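Local coordinates for protein myosin-I heavy chain (Dictyostelium discoideum, PDB 5EJY) that is an actin-based motor with ATPase activity that takes part in early phagocytosis and adhesion, and is represented here by a MyTH4-FERM module of its tail, at residues K329-Q334 with T367-K372; L340-E345 with N380-H385; L67-S72 with D83-V88. One frame throughout, in Å; residues are numbered along the deposited sequence.

Contact 1 (K329-Q334 with T367-K372); sequences KDQDYQ and TTDIEK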
ATOM      1  N   LYS A 329      -6.091  22.817  19.416  1.00 36.84           N
ATOM      2  CA  LYS A 329      -5.152  23.801  19.939  1.00 37.17           C
ATOM      3  C   LYS A 329      -5.435  24.111  21.417  1.00 47.24           C
ATOM      4  O   LYS A 329      -4.787  24.967  22.023  1.00 46.23           O
ATOM      5  CB  LYS A 329      -5.203  25.088  19.101  1.00 39.76           C
ATOM      6  CG  LYS A 329      -5.008  24.878  17.595  1.00 37.20           C
ATOM      7  CD  LYS A 329      -5.034  26.196  16.822  1.00 42.98           C
ATOM      8  CE  LYS A 329      -5.018  25.975  15.310  1.00 38.74           C
ATOM      9  NZ  LYS A 329      -3.855  25.144  14.859  1.00 35.16           N
ATOM     10  N   ASP A 330      -6.406  23.406  21.989  1.00 40.59           N
ATOM     11  CA  ASP A 330      -6.828  23.645  23.364  1.00 40.07           C
ATOM     12  C   ASP A 330      -5.892  22.972  24.372  1.00 48.40           C
ATOM     13  O   ASP A 330      -5.976  21.759  24.605  1.00 38.69           O
ATOM     14  CB  ASP A 330      -8.260  23.147  23.554  1.00 37.79           C
ATOM     15  CG  ASP A 330      -8.757  23.326  24.973  1.00 43.94           C
ATOM     16  OD1 ASP A 330      -7.928  23.534  25.881  1.00 45.91           O
ATOM     17  OD2 ASP A 330      -9.983  23.245  25.184  1.00 42.94           O
ATOM     18  N   GLN A 331      -5.011  23.763  24.980  1.00 41.16           N
ATOM     19  CA  GLN A 331      -4.022  23.220  25.908  1.00 47.72           C
ATOM     20  C   GLN A 331      -4.665  22.635  27.165  1.00 48.32           C
ATOM     21  O   GLN A 331      -4.215  21.603  27.679  1.00 42.62           O
ATOM     22  CB  GLN A 331      -3.008  24.287  26.306  1.00 51.08           C
ATOM     23  CG  GLN A 331      -2.111  24.787  25.189  1.00 51.33           C
ATOM     24  CD  GLN A 331      -1.351  26.030  25.615  1.00 59.22           C
ATOM     25  OE1 GLN A 331      -1.857  26.834  26.402  1.00 50.16           O
ATOM     26  NE2 GLN A 331      -0.128  26.186  25.117  1.00 61.16           N
ATOM     27  N   ASP A 332      -5.703  23.300  27.669  1.00 46.33           N
ATOM     28  CA  ASP A 332      -6.418  22.794  28.835  1.00 47.10           C
ATOM     29  C   ASP A 332      -6.903  21.374  28.566  1.00 43.48           C
ATOM     30  O   ASP A 332      -6.729  20.477  29.395  1.00 41.60           O
ATOM     31  CB  ASP A 332      -7.623  23.671  29.180  1.00 44.33           C
ATOM     32  CG  ASP A 332      -7.238  24.961  29.900  1.00 50.20           C
ATOM     33  OD1 ASP A 332      -6.084  25.095  30.368  1.00 50.24           O
ATOM     34  OD2 ASP A 332      -8.119  25.840  30.005  1.00 55.85           O
ATOM     35  N   TYR A 333      -7.530  21.179  27.411  1.00 43.33           N
ATOM     36  CA  TYR A 333      -8.050  19.860  27.061  1.00 45.67           C
ATOM     37  C   TYR A 333      -6.934  18.833  26.945  1.00 38.39           C
ATOM     38  O   TYR A 333      -7.026  17.738  27.507  1.00 38.57           O
ATOM     39  CB  TYR A 333      -8.843  19.892  25.760  1.00 42.42           C
ATOM     40  CG  TYR A 333      -9.362  18.526  25.379  1.00 37.56           C
ATOM     41  CD1 TYR A 333      -8.608  17.666  24.585  1.00 37.32           C
ATOM     42  CD2 TYR A 333     -10.596  18.088  25.833  1.00 39.17           C
ATOM     43  CE1 TYR A 333      -9.081  16.402  24.249  1.00 33.41           C
ATOM     44  CE2 TYR A 333     -11.078  16.842  25.503  1.00 36.92           C
ATOM     45  CZ  TYR A 333     -10.319  16.001  24.708  1.00 38.14           C
ATOM     46  OH  TYR A 333     -10.817  14.760  24.387  1.00 32.20           O
ATOM     47  N   GLN A 334      -5.880  19.183  26.216  1.00 32.42           N
ATOM     48  CA  GLN A 334      -4.764  18.267  26.038  1.00 40.18           C
ATOM     49  C   GLN A 334      -4.185  17.892  27.398  1.00 41.95           C
ATOM     50  O   GLN A 334      -3.828  16.733  27.653  1.00 32.57           O
ATOM     51  CB  GLN A 334      -3.707  18.882  25.126  1.00 36.27           C
ATOM     52  CG  GLN A 334      -4.215  19.112  23.701  1.00 36.86           C
ATOM     53  CD  GLN A 334      -3.275  19.966  22.872  1.00 41.36           C
ATOM     54  OE1 GLN A 334      -2.612  20.866  23.392  1.00 41.52           O
ATOM     55  NE2 GLN A 334      -3.211  19.687  21.571  1.00 33.62           N
ATOM     56  N   THR A 367       2.114  18.018  24.823  1.00 44.41           N
ATOM     57  CA  THR A 367       2.719  18.547  23.606  1.00 50.04           C
ATOM     58  C   THR A 367       3.943  19.390  23.945  1.00 54.58           C
ATOM     59  O   THR A 367       4.058  19.902  25.057  1.00 51.66           O
ATOM     60  CB  THR A 367       1.732  19.447  22.847  1.00 47.05           C
ATOM     61  OG1 THR A 367       1.287  20.493  23.714  1.00 48.03           O
ATOM     62  CG2 THR A 367       0.528  18.649  22.388  1.00 42.84           C
ATOM     63  N   THR A 368       4.853  19.532  22.984  1.00 55.86           N
ATOM     64  CA  THR A 368       6.021  20.386  23.156  1.00 58.45           C
ATOM     65  C   THR A 368       5.584  21.768  23.622  1.00 57.91           C
ATOM     66  O   THR A 368       6.172  22.351  24.529  1.00 62.73           O
ATOM     67  CB  THR A 368       6.807  20.528  21.844  1.00 60.70           C
ATOM     68  OG1 THR A 368       7.227  19.233  21.397  1.00 57.70           O
ATOM     69  N   ASP A 369       4.533  22.280  22.996  1.00 59.54           N
ATOM     70  CA  ASP A 369       3.974  23.569  23.367  1.00 62.16           C
ATOM     71  C   ASP A 369       3.681  23.634  24.863  1.00 63.40           C
ATOM     72  O   ASP A 369       3.890  24.666  25.508  1.00 62.01           O
ATOM     73  CB  ASP A 369       2.696  23.824  22.572  1.00 63.03           C
ATOM     74  CG  ASP A 369       1.941  25.037  23.057  1.00 66.19           C
ATOM     75  OD1 ASP A 369       2.594  26.032  23.444  1.00 73.19           O
ATOM     76  OD2 ASP A 369       0.691  24.994  23.049  1.00 63.45           O
ATOM     77  N   ILE A 370       3.200  22.528  25.415  1.00 54.93           N
ATOM     78  CA  ILE A 370       2.834  22.487  26.824  1.00 55.34           C
ATOM     79  C   ILE A 370       4.058  22.285  27.720  1.00 56.70           C
ATOM     80  O   ILE A 370       4.089  22.751  28.858  1.00 57.72           O
ATOM     81  CB  ILE A 370       1.759  21.411  27.087  1.00 56.67           C
ATOM     82  CG1 ILE A 370       0.387  21.937  26.664  1.00 51.70           C
ATOM     83  CG2 ILE A 370       1.744  21.011  28.551  1.00 57.10           C
ATOM     84  CD1 ILE A 370      -0.681  20.867  26.567  1.00 47.00           C
ATOM     85  N   GLU A 371       5.071  21.605  27.195  1.00 57.06           N
ATOM     86  CA  GLU A 371       6.318  21.430  27.927  1.00 61.91           C
ATOM     87  C   GLU A 371       7.029  22.771  28.102  1.00 64.44           C
ATOM     88  O   GLU A 371       7.907  22.912  28.953  1.00 63.15           O
ATOM     89  CB  GLU A 371       7.244  20.444  27.208  1.00 59.80           C
ATOM     90  CG  GLU A 371       8.612  20.293  27.871  1.00 64.37           C
ATOM     91  CD  GLU A 371       9.542  19.359  27.115  1.00 68.19           C
ATOM     92  OE1 GLU A 371       9.062  18.342  26.573  1.00 69.67           O
ATOM     93  OE2 GLU A 371      10.759  19.641  27.061  1.00 68.64           O
ATOM     94  N   LYS A 372       6.641  23.757  27.301  1.00 63.51           N
ATOM     95  CA  LYS A 372       7.336  25.039  27.298  1.00 62.92           C
ATOM     96  C   LYS A 372       6.558  26.133  28.013  1.00 64.82           C
ATOM     97  O   LYS A 372       7.143  26.995  28.666  1.00 68.78           O
ATOM     98  CB  LYS A 372       7.645  25.474  25.863  1.00 64.75           C
ATOM     99  CG  LYS A 372       8.355  26.816  25.761  1.00 72.22           C
TER
HETATM  100  O   HOH W   1      -0.327  22.183  22.804  1.00 45.29           O
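Gln331 reaches Asp369 and Ile370 between the starts of two helices, 331-346 and 368-373, in the helical central lobe of the FERM domain. Its CB lies 4.1 Å from Ile370 CG1, and from there the extended chain slides past the isoleucine in the opposite direction. CG keeps beside that branch and also comes to 3.5 Å from Asp369 OD2. Gln331 CD follows at 3.4 Å from the same Asp369 OD2. At the tip NE2 donates to Asp369 OD2, with an N-H...O angle of 154°, from above the carboxylate plane. The 2.5 Å between Gln331 NE2 and Asp369 OD2 is very short, and its exact value is doubtful. An alanine at Gln331 would probably leave the Asp369 carboxylate without its amide donor and Ile370 CG1 without the part of its cover that CG gives.

Deeper in, Gln334 OE1 sits 3.7 Å from Ile370 CD1, while its NE2 is bonded to the carbonyl of Leu322. One water ties the two helix starts together, donating to both Gln334 OE1 and Asp369 OD2 and hydrogen-bonding to Thr367 OG1. Each segment carries its own N-cap, Asp330 OD1 accepting from Tyr333 N in the first. In the second, a chi1 of 56° sets Thr367 OG1 between the backbone N and the carbonyl carbon, where it accepts from Ile370 N at 3.3 Å.

Contact 2 (L340-E345 with N380-H385); sequences LKLQFE and NKYKSH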
ATOM      1  N   LEU A 340      -4.362  12.319  32.725  1.00 39.94           N
ATOM      2  CA  LEU A 340      -5.002  11.050  33.058  1.00 41.00           C
ATOM      3  C   LEU A 340      -4.201   9.868  32.514  1.00 39.84           C
ATOM      4  O   LEU A 340      -4.028   8.854  33.200  1.00 38.99           O
ATOM      5  CB  LEU A 340      -6.450  11.018  32.558  1.00 36.76           C
ATOM      6  CG  LEU A 340      -7.410  11.865  33.399  1.00 42.58           C
ATOM      7  CD1 LEU A 340      -8.748  12.054  32.711  1.00 38.51           C
ATOM      8  CD2 LEU A 340      -7.597  11.241  34.789  1.00 40.24           C
ATOM      9  N   LYS A 341      -3.694  10.007  31.291  1.00 39.29           N
ATOM     10  CA  LYS A 341      -2.883   8.956  30.677  1.00 40.18           C
ATOM     11  C   LYS A 341      -1.623   8.694  31.506  1.00 43.35           C
ATOM     12  O   LYS A 341      -1.186   7.548  31.661  1.00 35.45           O
ATOM     13  CB  LYS A 341      -2.522   9.330  29.236  1.00 36.44           C
ATOM     14  CG  LYS A 341      -1.711   8.278  28.478  1.00 36.55           C
ATOM     15  CD  LYS A 341      -1.513   8.692  27.018  1.00 39.56           C
ATOM     16  CE  LYS A 341      -0.279   8.045  26.381  1.00 48.02           C
ATOM     17  NZ  LYS A 341       0.013   8.651  25.036  1.00 40.59           N
ATOM     18  N   LEU A 342      -1.046   9.756  32.053  1.00 37.14           N
ATOM     19  CA  LEU A 342       0.146   9.612  32.879  1.00 40.37           C
ATOM     20  C   LEU A 342      -0.180   8.902  34.190  1.00 34.01           C
ATOM     21  O   LEU A 342       0.590   8.059  34.657  1.00 44.07           O
ATOM     22  CB  LEU A 342       0.792  10.977  33.151  1.00 44.42           C
ATOM     23  CG  LEU A 342       2.125  10.951  33.906  1.00 47.95           C
ATOM     24  CD1 LEU A 342       3.120  10.007  33.245  1.00 43.77           C
ATOM     25  CD2 LEU A 342       2.708  12.363  34.014  1.00 46.20           C
ATOM     26  N   GLN A 343      -1.326   9.227  34.779  1.00 35.86           N
ATOM     27  CA  GLN A 343      -1.735   8.581  36.021  1.00 42.47           C
ATOM     28  C   GLN A 343      -1.975   7.091  35.781  1.00 45.14           C
ATOM     29  O   GLN A 343      -1.721   6.250  36.653  1.00 41.19           O
ATOM     30  CB  GLN A 343      -2.996   9.234  36.579  1.00 39.44           C
ATOM     31  CG  GLN A 343      -3.486   8.632  37.900  1.00 41.06           C
ATOM     32  CD  GLN A 343      -2.459   8.725  39.029  1.00 49.65           C
ATOM     33  OE1 GLN A 343      -2.538   7.986  40.016  1.00 49.65           O
ATOM     34  NE2 GLN A 343      -1.493   9.628  38.887  1.00 47.94           N
ATOM     35  N   PHE A 344      -2.465   6.777  34.587  1.00 37.67           N
ATOM     36  CA  PHE A 344      -2.740   5.397  34.205  1.00 36.07           C
ATOM     37  C   PHE A 344      -1.442   4.618  34.037  1.00 35.63           C
ATOM     38  O   PHE A 344      -1.262   3.549  34.637  1.00 36.65           O
ATOM     39  CB  PHE A 344      -3.576   5.354  32.919  1.00 37.68           C
ATOM     40  CG  PHE A 344      -3.732   3.974  32.343  1.00 37.19           C
ATOM     41  CD1 PHE A 344      -4.592   3.057  32.927  1.00 36.63           C
ATOM     42  CD2 PHE A 344      -3.020   3.597  31.217  1.00 36.84           C
ATOM     43  CE1 PHE A 344      -4.731   1.778  32.397  1.00 37.33           C
ATOM     44  CE2 PHE A 344      -3.155   2.319  30.688  1.00 40.83           C
ATOM     45  CZ  PHE A 344      -4.014   1.420  31.275  1.00 35.09           C
ATOM     46  N   GLU A 345      -0.528   5.159  33.239  1.00 31.08           N
ATOM     47  CA  GLU A 345       0.705   4.458  32.914  1.00 36.48           C
ATOM     48  C   GLU A 345       1.755   4.457  34.032  1.00 42.41           C
ATOM     49  O   GLU A 345       2.517   3.504  34.165  1.00 38.59           O
ATOM     50  CB  GLU A 345       1.320   5.007  31.626  1.00 38.65           C
ATOM     51  CG  GLU A 345       0.460   4.772  30.393  1.00 35.18           C
ATOM     52  CD  GLU A 345       1.134   5.205  29.106  1.00 45.87           C
ATOM     53  OE1 GLU A 345       2.351   5.472  29.122  1.00 46.41           O
ATOM     54  OE2 GLU A 345       0.444   5.276  28.065  1.00 55.99           O
ATOM     55  N   ASN A 380       0.747  19.991  37.751  1.00 48.86           N
ATOM     56  CA  ASN A 380      -0.276  20.258  38.749  1.00 51.93           C
ATOM     57  C   ASN A 380      -1.553  19.462  38.520  1.00 49.81           C
ATOM     58  O   ASN A 380      -2.169  18.977  39.468  1.00 48.84           O
ATOM     59  N   LYS A 381      -1.964  19.341  37.265  1.00 50.43           N
ATOM     60  CA  LYS A 381      -3.161  18.574  36.949  1.00 47.83           C
ATOM     61  C   LYS A 381      -2.892  17.099  37.239  1.00 44.80           C
ATOM     62  O   LYS A 381      -3.785  16.367  37.664  1.00 50.76           O
ATOM     63  CB  LYS A 381      -3.567  18.776  35.486  1.00 51.78           C
ATOM     64  CG  LYS A 381      -4.963  18.257  35.144  1.00 47.67           C
ATOM     65  CD  LYS A 381      -6.053  19.137  35.737  1.00 47.70           C
ATOM     66  CE  LYS A 381      -7.438  18.602  35.405  1.00 50.93           C
ATOM     67  NZ  LYS A 381      -8.522  19.581  35.706  1.00 55.33           N
ATOM     68  N   TYR A 382      -1.648  16.682  37.019  1.00 39.35           N
ATOM     69  CA  TYR A 382      -1.222  15.302  37.243  1.00 47.10           C
ATOM     70  C   TYR A 382      -1.236  14.982  38.737  1.00 53.65           C
ATOM     71  O   TYR A 382      -1.861  14.003  39.167  1.00 47.85           O
ATOM     72  CB  TYR A 382       0.176  15.100  36.651  1.00 43.10           C
ATOM     73  CG  TYR A 382       0.875  13.807  37.017  1.00 47.79           C
ATOM     74  CD1 TYR A 382       2.256  13.770  37.151  1.00 43.34           C
ATOM     75  CD2 TYR A 382       0.167  12.623  37.192  1.00 41.26           C
ATOM     76  CE1 TYR A 382       2.915  12.603  37.475  1.00 51.95           C
ATOM     77  CE2 TYR A 382       0.820  11.444  37.521  1.00 45.64           C
ATOM     78  CZ  TYR A 382       2.196  11.444  37.658  1.00 47.57           C
ATOM     79  OH  TYR A 382       2.868  10.289  37.980  1.00 49.47           O
ATOM     80  N   LYS A 383      -0.556  15.819  39.523  1.00 54.28           N
ATOM     81  CA  LYS A 383      -0.562  15.688  40.980  1.00 52.61           C
ATOM     82  C   LYS A 383      -1.990  15.565  41.495  1.00 50.37           C
ATOM     83  O   LYS A 383      -2.256  14.845  42.455  1.00 55.03           O
ATOM     84  CB  LYS A 383       0.112  16.896  41.635  1.00 56.89           C
ATOM     85  CG  LYS A 383       1.634  16.901  41.574  1.00 59.43           C
ATOM     86  CD  LYS A 383       2.184  18.107  42.328  1.00 62.91           C
ATOM     87  CE  LYS A 383       3.699  18.056  42.464  1.00 63.76           C
ATOM     88  NZ  LYS A 383       4.201  19.195  43.294  1.00 62.79           N
ATOM     89  N   SER A 384      -2.903  16.266  40.832  1.00 43.80           N
ATOM     90  CA  SER A 384      -4.311  16.307  41.214  1.00 47.13           C
ATOM     91  C   SER A 384      -5.044  14.962  41.203  1.00 53.53           C
ATOM     92  O   SER A 384      -6.097  14.829  41.828  1.00 59.71           O
ATOM     93  CB  SER A 384      -5.057  17.280  40.298  1.00 49.78           C
ATOM     94  OG  SER A 384      -6.453  17.022  40.300  1.00 55.25           O
ATOM     95  N   HIS A 385      -4.512  13.974  40.488  1.00 52.46           N
ATOM     96  CA  HIS A 385      -5.251  12.723  40.278  1.00 51.40           C
ATOM     97  C   HIS A 385      -5.062  11.657  41.361  1.00 55.22           C
ATOM     98  O   HIS A 385      -4.744  10.504  41.056  1.00 52.51           O
ATOM     99  CB  HIS A 385      -4.927  12.140  38.899  1.00 45.79           C
ATOM    100  CG  HIS A 385      -5.275  13.056  37.767  1.00 45.24           C
ATOM    101  ND1 HIS A 385      -6.568  13.454  37.506  1.00 42.91           N
ATOM    102  CD2 HIS A 385      -4.500  13.649  36.827  1.00 44.21           C
ATOM    103  CE1 HIS A 385      -6.576  14.253  36.452  1.00 45.79           C
ATOM    104  NE2 HIS A 385      -5.334  14.386  36.023  1.00 43.05           N
TER
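Tyr382 and His385 each offer a ring face to a leucine of helix 331-346. Over the phenol ring Leu342 CD2 makes a CH-pi contact, 3.5 Å from the centroid of the Tyr382 ring and 16° off its normal. The edge of the same ring, near its plane, is met by the amide end of Gln343, with the amide and ring planes 50° apart. Leu340 CD2 lies over one face of the imidazole, 3.8 Å from the centroid of the His385 ring and displaced toward the rim nearest CE1 and ND1. Gln343 and His385 slide past each other in opposite directions, Gln343 CG lying 3.9 Å from His385 CB.

This packing joins segments 340-345 and 380-385 inside the central FERM lobe, where helix 351-360 adds Leu357 against Leu342 and Ile353 against Tyr382. The polar ends of both rings are bonded back to the first helix or the residue just after it: Tyr382 OH to the carbonyl of Ser347, His385 NE2 to Ser339 OG. Dispersion and CH-pi contacts thus carry the direct contact between the segments, while these two hydrogen bonds would restrict how the buried rings can turn.

Contact 3 (L67-S72 with D83-V88); sequences LHYMNS and DFYSPV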
ATOM      1  N   LEU A  67      20.551 -12.177 -21.011  1.00 30.64           N
ATOM      2  CA  LEU A  67      21.817 -12.902 -21.013  1.00 34.02           C
ATOM      3  C   LEU A  67      22.671 -12.500 -19.819  1.00 35.89           C
ATOM      4  O   LEU A  67      23.267 -13.353 -19.152  1.00 35.34           O
ATOM      5  CB  LEU A  67      22.582 -12.637 -22.308  1.00 32.46           C
ATOM      6  CG  LEU A  67      21.965 -13.261 -23.559  1.00 36.92           C
ATOM      7  CD1 LEU A  67      22.736 -12.856 -24.807  1.00 39.37           C
ATOM      8  CD2 LEU A  67      21.917 -14.761 -23.408  1.00 36.65           C
ATOM      9  N   HIS A  68      22.735 -11.196 -19.557  1.00 34.71           N
ATOM     10  CA  HIS A  68      23.530 -10.697 -18.438  1.00 37.61           C
ATOM     11  C   HIS A  68      23.076 -11.269 -17.095  1.00 37.58           C
ATOM     12  O   HIS A  68      23.904 -11.642 -16.264  1.00 41.38           O
ATOM     13  CB  HIS A  68      23.502  -9.175 -18.390  1.00 37.31           C
ATOM     14  CG  HIS A  68      24.467  -8.588 -17.414  1.00 44.61           C
ATOM     15  ND1 HIS A  68      24.137  -8.339 -16.099  1.00 46.96           N
ATOM     16  CD2 HIS A  68      25.760  -8.213 -17.555  1.00 43.98           C
ATOM     17  CE1 HIS A  68      25.182  -7.827 -15.475  1.00 48.72           C
ATOM     18  NE2 HIS A  68      26.181  -7.744 -16.335  1.00 49.10           N
ATOM     19  N   TYR A  69      21.764 -11.326 -16.870  1.00 38.81           N
ATOM     20  CA  TYR A  69      21.248 -11.858 -15.608  1.00 36.98           C
ATOM     21  C   TYR A  69      21.501 -13.355 -15.523  1.00 33.64           C
ATOM     22  O   TYR A  69      21.879 -13.873 -14.472  1.00 36.19           O
ATOM     23  CB  TYR A  69      19.752 -11.570 -15.433  1.00 29.44           C
ATOM     24  CG  TYR A  69      19.188 -12.117 -14.137  1.00 27.09           C
ATOM     25  CD1 TYR A  69      18.572 -13.361 -14.093  1.00 26.18           C
ATOM     26  CD2 TYR A  69      19.274 -11.389 -12.961  1.00 31.91           C
ATOM     27  CE1 TYR A  69      18.058 -13.870 -12.901  1.00 30.01           C
ATOM     28  CE2 TYR A  69      18.769 -11.888 -11.769  1.00 30.78           C
ATOM     29  CZ  TYR A  69      18.163 -13.118 -11.742  1.00 28.85           C
ATOM     30  OH  TYR A  69      17.663 -13.605 -10.557  1.00 30.63           O
ATOM     31  N   MET A  70      21.285 -14.050 -16.635  1.00 35.27           N
ATOM     32  CA  MET A  70      21.493 -15.492 -16.686  1.00 35.54           C
ATOM     33  C   MET A  70      22.934 -15.871 -16.355  1.00 34.10           C
ATOM     34  O   MET A  70      23.180 -16.875 -15.697  1.00 36.43           O
ATOM     35  CB  MET A  70      21.133 -16.032 -18.066  1.00 36.69           C
ATOM     36  CG  MET A  70      19.655 -16.023 -18.349  1.00 34.07           C
ATOM     37  SD  MET A  70      19.301 -16.555 -20.016  1.00 36.91           S
ATOM     38  CE  MET A  70      20.103 -18.167 -20.039  1.00 26.49           C
ATOM     39  N   ASN A  71      23.867 -15.042 -16.804  1.00 39.05           N
ATOM     40  CA  ASN A  71      25.293 -15.324 -16.699  1.00 44.51           C
ATOM     41  C   ASN A  71      25.946 -14.746 -15.453  1.00 45.87           C
ATOM     42  O   ASN A  71      27.140 -14.941 -15.233  1.00 48.26           O
ATOM     43  CB  ASN A  71      26.015 -14.777 -17.938  1.00 41.34           C
ATOM     44  CG  ASN A  71      25.676 -15.551 -19.195  1.00 43.25           C
ATOM     45  OD1 ASN A  71      25.340 -16.732 -19.131  1.00 38.51           O
ATOM     46  ND2 ASN A  71      25.765 -14.891 -20.344  1.00 40.04           N
ATOM     47  N   SER A  72      25.179 -14.030 -14.636  1.00 42.02           N
ATOM     48  CA  SER A  72      25.779 -13.279 -13.537  1.00 45.86           C
ATOM     49  C   SER A  72      26.118 -14.160 -12.340  1.00 45.52           C
ATOM     50  O   SER A  72      25.465 -15.170 -12.090  1.00 47.30           O
ATOM     51  CB  SER A  72      24.900 -12.087 -13.117  1.00 45.90           C
ATOM     52  OG  SER A  72      23.685 -12.525 -12.538  1.00 46.92           O
ATOM     53  N   ASP A  83      23.100  -3.850  -8.044  1.00 47.72           N
ATOM     54  CA  ASP A  83      23.768  -4.188  -9.292  1.00 46.10           C
ATOM     55  C   ASP A  83      23.207  -5.492  -9.867  1.00 43.11           C
ATOM     56  O   ASP A  83      22.903  -5.583 -11.059  1.00 41.97           O
ATOM     57  CB  ASP A  83      25.277  -4.309  -9.058  1.00 52.44           C
ATOM     58  CG  ASP A  83      26.042  -4.600 -10.333  1.00 53.73           C
ATOM     59  OD1 ASP A  83      25.669  -4.050 -11.390  1.00 62.13           O
ATOM     60  OD2 ASP A  83      27.012  -5.383 -10.280  1.00 62.70           O
ATOM     61  N   PHE A  84      23.065  -6.494  -9.009  1.00 40.56           N
ATOM     62  CA  PHE A  84      22.544  -7.793  -9.414  1.00 39.17           C
ATOM     63  C   PHE A  84      21.181  -7.703 -10.107  1.00 38.10           C
ATOM     64  O   PHE A  84      20.905  -8.432 -11.055  1.00 33.66           O
ATOM     65  CB  PHE A  84      22.430  -8.704  -8.197  1.00 42.17           C
ATOM     66  CG  PHE A  84      21.939 -10.084  -8.517  1.00 41.49           C
ATOM     67  CD1 PHE A  84      22.777 -11.004  -9.125  1.00 45.15           C
ATOM     68  CD2 PHE A  84      20.645 -10.465  -8.203  1.00 37.48           C
ATOM     69  CE1 PHE A  84      22.338 -12.276  -9.424  1.00 36.32           C
ATOM     70  CE2 PHE A  84      20.192 -11.743  -8.496  1.00 40.25           C
ATOM     71  CZ  PHE A  84      21.043 -12.653  -9.108  1.00 44.85           C
ATOM     72  N   TYR A  85      20.328  -6.813  -9.622  1.00 34.84           N
ATOM     73  CA  TYR A  85      18.973  -6.699 -10.154  1.00 34.18           C
ATOM     74  C   TYR A  85      18.805  -5.639 -11.232  1.00 34.11           C
ATOM     75  O   TYR A  85      17.740  -5.544 -11.844  1.00 31.58           O
ATOM     76  CB  TYR A  85      17.968  -6.478  -9.021  1.00 29.06           C
ATOM     77  CG  TYR A  85      17.763  -7.722  -8.207  1.00 29.92           C
ATOM     78  CD1 TYR A  85      17.112  -8.820  -8.749  1.00 27.71           C
ATOM     79  CD2 TYR A  85      18.242  -7.817  -6.907  1.00 32.51           C
ATOM     80  CE1 TYR A  85      16.935  -9.981  -8.017  1.00 28.06           C
ATOM     81  CE2 TYR A  85      18.067  -8.968  -6.164  1.00 31.65           C
ATOM     82  CZ  TYR A  85      17.413 -10.044  -6.722  1.00 33.61           C
ATOM     83  OH  TYR A  85      17.226 -11.185  -5.990  1.00 31.71           O
ATOM     84  N   SER A  86      19.848  -4.849 -11.472  1.00 35.74           N
ATOM     85  CA  SER A  86      19.764  -3.786 -12.466  1.00 34.70           C
ATOM     86  C   SER A  86      19.288  -4.245 -13.857  1.00 30.30           C
ATOM     87  O   SER A  86      18.455  -3.572 -14.471  1.00 32.02           O
ATOM     88  CB  SER A  86      21.075  -2.983 -12.552  1.00 40.57           C
ATOM     89  OG  SER A  86      22.157  -3.791 -12.974  1.00 42.52           O
ATOM     90  N   PRO A  87      19.801  -5.380 -14.364  1.00 32.51           N
ATOM     91  CA  PRO A  87      19.254  -5.805 -15.661  1.00 32.65           C
ATOM     92  C   PRO A  87      17.775  -6.185 -15.570  1.00 28.28           C
ATOM     93  O   PRO A  87      17.037  -5.992 -16.538  1.00 25.46           O
ATOM     94  CB  PRO A  87      20.101  -7.037 -16.021  1.00 32.55           C
ATOM     95  CG  PRO A  87      20.625  -7.537 -14.705  1.00 34.55           C
ATOM     96  CD  PRO A  87      20.838  -6.302 -13.868  1.00 33.60           C
ATOM     97  N   VAL A  88      17.357  -6.720 -14.424  1.00 26.26           N
ATOM     98  CA  VAL A  88      15.951  -7.056 -14.194  1.00 27.70           C
ATOM     99  C   VAL A  88      15.069  -5.798 -14.184  1.00 26.75           C
ATOM    100  O   VAL A  88      14.016  -5.752 -14.828  1.00 25.94           O
ATOM    101  CB  VAL A  88      15.763  -7.857 -12.884  1.00 29.56           C
ATOM    102  CG1 VAL A  88      14.290  -8.112 -12.611  1.00 25.12           C
ATOM    103  CG2 VAL A  88      16.517  -9.170 -12.960  1.00 27.22           C
TER
HETATM  104  O   HOH W   2      22.638  -9.808 -12.658  1.00 42.10           O
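Tyr69 packs its ring against both Phe84 and Val88, and this is the dense part of the contact. Its chi1 of 180° sets CG anti to the backbone N, on a side chain whose CB points to the second segment. There Tyr69 CD2 touches Val88 CG2 at 3.5 Å, and further out Tyr69 CE2 meets Phe84 CE2 at 3.6 Å. The two aromatic rings are inclined at 54°, with centroids 5.2 Å apart. Pro87 CG comes at the edge of the tyrosine ring, 4.2 Å from Tyr69 CB. Beyond the segments, the phenol end is held by a hydrogen bond from OH to Glu127 OE1, and Arg124 makes a cation-pi contact with the ring. Leu128 packs on both Tyr69 and Val88, so helix 119-133 closes over this cluster.

Toward His68 the packing thins. Its exposed imidazole crosses Pro87 at about a right angle, with a bound polyethylene glycol, probably from the crystallisation liquor, near its side chain. Ser72 forms a polar border that still touches closely: its OG rests 3.4 Å from Phe84 CE1 and donates to Tyr69 O, closing the end of the first segment on itself. A water bridges the segments here, donating to Ser72 OG at 2.9 Å and to Phe84 O at 2.7 Å. Val88 N makes no bond to the turn before at the kink of the second helix, which is consistent with Phe84 O being available to the water. Two helices, 53-70 and 81-97, are thereby packed through Tyr69 and Phe84, with a water joining Ser72 to Phe84 O beside them, within the helical bundle of the MyTH4 domain.

Contacts 1 and 2 belong to the same central FERM lobe and share helix 331-346, contact 1 using its first turn and contact 2 its later part. Their centres are 15 Å apart and their nearest atoms about 6 Å. Their second segments come from successive helices, 368-373 and 375-383, and the four segments alternate along the chain, with helix 331-346 packed at two levels. Contact 3 lies on the opposite side of the chain's centre, in the MyTH4 domain, with its centre 55 Å from that of contact 1 and 60 Å from that of contact 2. The bound polyethylene glycol, about 3 Å from the side chain of His68, belongs to its surroundings.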